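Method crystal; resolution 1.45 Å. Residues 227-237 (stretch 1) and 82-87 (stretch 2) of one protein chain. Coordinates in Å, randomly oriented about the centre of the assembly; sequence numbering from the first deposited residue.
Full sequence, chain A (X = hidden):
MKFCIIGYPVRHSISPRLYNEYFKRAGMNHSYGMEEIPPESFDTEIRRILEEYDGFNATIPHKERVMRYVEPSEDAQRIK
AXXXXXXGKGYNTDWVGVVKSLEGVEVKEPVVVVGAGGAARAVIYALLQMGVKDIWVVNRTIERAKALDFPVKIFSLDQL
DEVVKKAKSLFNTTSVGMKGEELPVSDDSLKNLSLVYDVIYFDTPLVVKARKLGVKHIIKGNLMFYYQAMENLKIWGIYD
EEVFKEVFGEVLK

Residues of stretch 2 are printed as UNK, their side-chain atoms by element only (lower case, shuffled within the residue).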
# COMPACT_ATOMS: atom_id res chain seq x y z
N TYR A 227 -5.06 -7.66 -4.42
CA TYR A 227 -4.41 -7.64 -5.72
C TYR A 227 -2.88 -7.58 -5.66
O TYR A 227 -2.22 -8.09 -6.56
CB TYR A 227 -4.98 -6.53 -6.60
CG TYR A 227 -6.37 -6.81 -7.11
CD1 TYR A 227 -7.45 -6.01 -6.75
CD2 TYR A 227 -6.61 -7.89 -7.97
CE1 TYR A 227 -8.73 -6.27 -7.22
CE2 TYR A 227 -7.89 -8.16 -8.45
CZ TYR A 227 -8.95 -7.34 -8.07
OH TYR A 227 -10.21 -7.61 -8.53
N GLN A 228 -2.32 -6.96 -4.62
CA GLN A 228 -0.86 -7.00 -4.44
C GLN A 228 -0.40 -8.42 -4.09
O GLN A 228 0.65 -8.86 -4.55
CB GLN A 228 -0.34 -5.95 -3.44
CG GLN A 228 -0.76 -6.11 -1.98
CD GLN A 228 0.16 -7.03 -1.18
OE1 GLN A 228 1.38 -7.02 -1.34
NE2 GLN A 228 -0.44 -7.84 -0.30
N ALA A 229 -1.21 -9.12 -3.29
CA ALA A 229 -0.93 -10.52 -2.94
C ALA A 229 -0.95 -11.41 -4.17
O ALA A 229 -0.10 -12.29 -4.31
CB ALA A 229 -1.94 -11.01 -1.91
N MET A 230 -1.92 -11.18 -5.05
CA MET A 230 -2.02 -11.88 -6.33
C MET A 230 -0.74 -11.69 -7.15
O MET A 230 -0.18 -12.66 -7.67
CB MET A 230 -3.23 -11.38 -7.11
CG MET A 230 -3.39 -11.99 -8.51
SD MET A 230 -4.74 -11.26 -9.45
CE MET A 230 -6.17 -11.88 -8.56
N GLU A 231 -0.29 -10.44 -7.26
CA GLU A 231 0.92 -10.10 -8.01
C GLU A 231 2.17 -10.72 -7.38
O GLU A 231 3.05 -11.20 -8.10
CB GLU A 231 1.06 -8.59 -8.15
CG GLU A 231 2.06 -8.13 -9.22
CD GLU A 231 1.56 -8.31 -10.65
OE1 GLU A 231 0.31 -8.44 -10.85
OE2 GLU A 231 2.41 -8.32 -11.58
N ASN A 232 2.24 -10.69 -6.05
CA ASN A 232 3.34 -11.33 -5.31
C ASN A 232 3.49 -12.80 -5.68
O ASN A 232 4.59 -13.27 -5.97
CB ASN A 232 3.11 -11.24 -3.79
CG ASN A 232 3.16 -9.82 -3.27
OD1 ASN A 232 3.69 -8.91 -3.91
ND2 ASN A 232 2.59 -9.62 -2.08
N LEU A 233 2.36 -13.51 -5.67
CA LEU A 233 2.34 -14.94 -5.95
C LEU A 233 2.71 -15.24 -7.40
O LEU A 233 3.33 -16.28 -7.68
CB LEU A 233 0.98 -15.55 -5.60
CG LEU A 233 0.61 -15.60 -4.11
CD1 LEU A 233 -0.86 -15.93 -3.95
CD2 LEU A 233 1.47 -16.60 -3.34
N LYS A 234 2.34 -14.35 -8.31
CA LYS A 234 2.72 -14.48 -9.72
C LYS A 234 4.23 -14.31 -9.89
O LYS A 234 4.87 -15.08 -10.62
CB LYS A 234 1.97 -13.47 -10.59
CG LYS A 234 0.50 -13.79 -10.79
CD LYS A 234 -0.17 -12.75 -11.69
CE LYS A 234 -1.65 -13.04 -11.86
NZ LYS A 234 -2.29 -12.08 -12.81
N ILE A 235 4.80 -13.31 -9.21
CA ILE A 235 6.24 -13.07 -9.22
C ILE A 235 6.99 -14.27 -8.64
O ILE A 235 8.02 -14.69 -9.18
CB ILE A 235 6.60 -11.76 -8.46
CG1 ILE A 235 6.17 -10.55 -9.29
CG2 ILE A 235 8.10 -11.69 -8.16
CD1 ILE A 235 6.21 -9.23 -8.54
N TRP A 236 6.46 -14.84 -7.56
CA TRP A 236 7.07 -15.99 -6.90
C TRP A 236 6.85 -17.31 -7.65
O TRP A 236 7.41 -18.35 -7.27
CB TRP A 236 6.58 -16.09 -5.44
CG TRP A 236 7.01 -14.94 -4.57
CD1 TRP A 236 8.13 -14.16 -4.73
CD2 TRP A 236 6.35 -14.44 -3.40
NE1 TRP A 236 8.20 -13.22 -3.73
CE2 TRP A 236 7.12 -13.37 -2.90
CE3 TRP A 236 5.18 -14.81 -2.71
CZ2 TRP A 236 6.76 -12.65 -1.75
CZ3 TRP A 236 4.82 -14.09 -1.57
CH2 TRP A 236 5.62 -13.02 -1.10
N GLY A 237 6.05 -17.27 -8.71
CA GLY A 237 5.79 -18.43 -9.57
C GLY A 237 4.92 -19.49 -8.92
O GLY A 237 5.02 -20.67 -9.26
N UNK A 82 10.29 -0.90 -2.52
CA UNK A 82 10.18 -2.32 -2.85
C UNK A 82 9.36 -3.00 -1.75
O UNK A 82 9.71 -2.93 -0.57
c UNK A 82 11.57 -2.98 -2.98
c UNK A 82 11.47 -4.50 -2.94
c UNK A 82 12.27 -2.53 -4.25
N UNK A 83 8.26 -3.64 -2.13
CA UNK A 83 7.43 -4.37 -1.17
C UNK A 83 7.41 -5.88 -1.42
O UNK A 83 6.80 -6.63 -0.66
c UNK A 83 6.00 -3.82 -1.13
o UNK A 83 5.62 -4.19 -3.47
c UNK A 83 5.17 -4.27 -2.32
n UNK A 83 3.96 -4.73 -2.06
N UNK A 84 8.06 -6.32 -2.50
CA UNK A 84 8.11 -7.73 -2.85
C UNK A 84 9.49 -8.09 -3.37
O UNK A 84 9.95 -7.53 -4.37
s UNK A 84 7.00 -9.83 -4.37
c UNK A 84 7.04 -8.08 -3.88
N UNK A 85 10.15 -9.01 -2.68
CA UNK A 85 11.48 -9.47 -3.07
C UNK A 85 11.43 -10.95 -3.44
O UNK A 85 10.71 -11.73 -2.82
c UNK A 85 13.87 -9.86 -2.29
c UNK A 85 12.52 -9.24 -1.94
c UNK A 85 12.68 -7.76 -1.66
N UNK A 86 12.18 -11.31 -4.48
CA UNK A 86 12.36 -12.71 -4.85
C UNK A 86 13.78 -12.94 -5.34
O UNK A 86 14.18 -12.43 -6.39
c UNK A 86 11.24 -16.50 -7.69
c UNK A 86 11.29 -14.62 -6.15
c UNK A 86 11.29 -15.13 -7.45
c UNK A 86 11.16 -16.90 -5.32
c UNK A 86 11.17 -17.38 -6.62
c UNK A 86 11.21 -15.52 -5.09
c UNK A 86 11.33 -13.13 -5.91
N UNK A 87 14.53 -13.71 -4.56
CA UNK A 87 15.89 -14.13 -4.90
C UNK A 87 16.78 -13.01 -5.44
O UNK A 87 17.31 -13.08 -6.55
n UNK A 87 13.79 -20.95 -4.76
c UNK A 87 14.05 -19.98 -5.61
c UNK A 87 15.85 -15.35 -5.83
n UNK A 87 13.65 -20.08 -6.87
c UNK A 87 15.07 -17.76 -6.02
n UNK A 87 14.72 -18.90 -5.19
c UNK A 87 15.29 -16.56 -5.13

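Position 82 carries three side-chain carbons, one bonded to CA and bearing the other two. This beta-branched, wholly apolar group is out of reach of the helical stretch and takes no part in the contact. It is Val-82.

At position 83 there are two carbons, the second carrying one oxygen and one nitrogen, a short carboxamide. The CA-to-CB bond points toward the helix, and the nitrogen faces OE1 of Gln-228. The residue is Asn-83. Its ND2 lies 3.5 Å from OE1 of Gln-228, a polar approach rather than a hydrogen bond. Both ends of the amide are satisfied elsewhere in the structure, while OE1 of Gln-228 accepts a hydrogen bond from ND2 of Asn-232, one turn on, at 3.0 Å.

Position 84 has one carbon followed by one sulfur. The carbon meets the side chain of Asn-232, and the sulfur lies beside Ile-235 and Trp-236. This is Cys-84, with chi1 in the t well. OD1 of Asn-232 sits 3.5 Å from CB of Cys-84, CD1 of Ile-235 lies 4.3 Å from SG of Cys-84, and SG of Cys-84 approaches the five-membered ring of Trp-236 obliquely, 4.2 Å from its centroid. The CA atoms of Asn-232 and Cys-84 are 6.5 Å apart.

Position 85 repeats the pattern of three carbons, one carrying two. Its CA-to-CB bond points away from the helix, as expected for alternation along a strand, so its contribution comes from the main chain, whose carbonyl oxygen meets the indole of Trp-236. The residue is Val-85. NE1 of Trp-236 donates a hydrogen bond to O of Val-85 at 3.1 Å, with the acceptor near the plane of the indole.

Position 86 shows one carbon and then a six-carbon ring without a heteroatom. The ring lies against the end of the stretch, one face covering CA of Trp-236, and the first carbon meets Ile-235. It is Phe-86. CA of Trp-236 stands 4.2 Å from the centroid of the Phe-86 ring and nearly on its normal. CD1 of Trp-236 meets CD1 of Phe-86 at 3.4 Å, the two ring planes inclined at 55°, and CG2 of Ile-235 packs on CB of Phe-86 at 4.2 Å.

Position 87 has three carbons, a nitrogen and a carbon bearing two more nitrogens, a guanidinium that makes no contact with the helical stretch. It is Arg-87.

The helix and strand run nearly parallel, 11° apart. Cys-84 and Phe-86 point toward the helix and both pack against Trp-236, whose indole joins this apolar contact to the strand backbone through a single hydrogen bond.

Stretch 2, residues 82-87: VNCVFR
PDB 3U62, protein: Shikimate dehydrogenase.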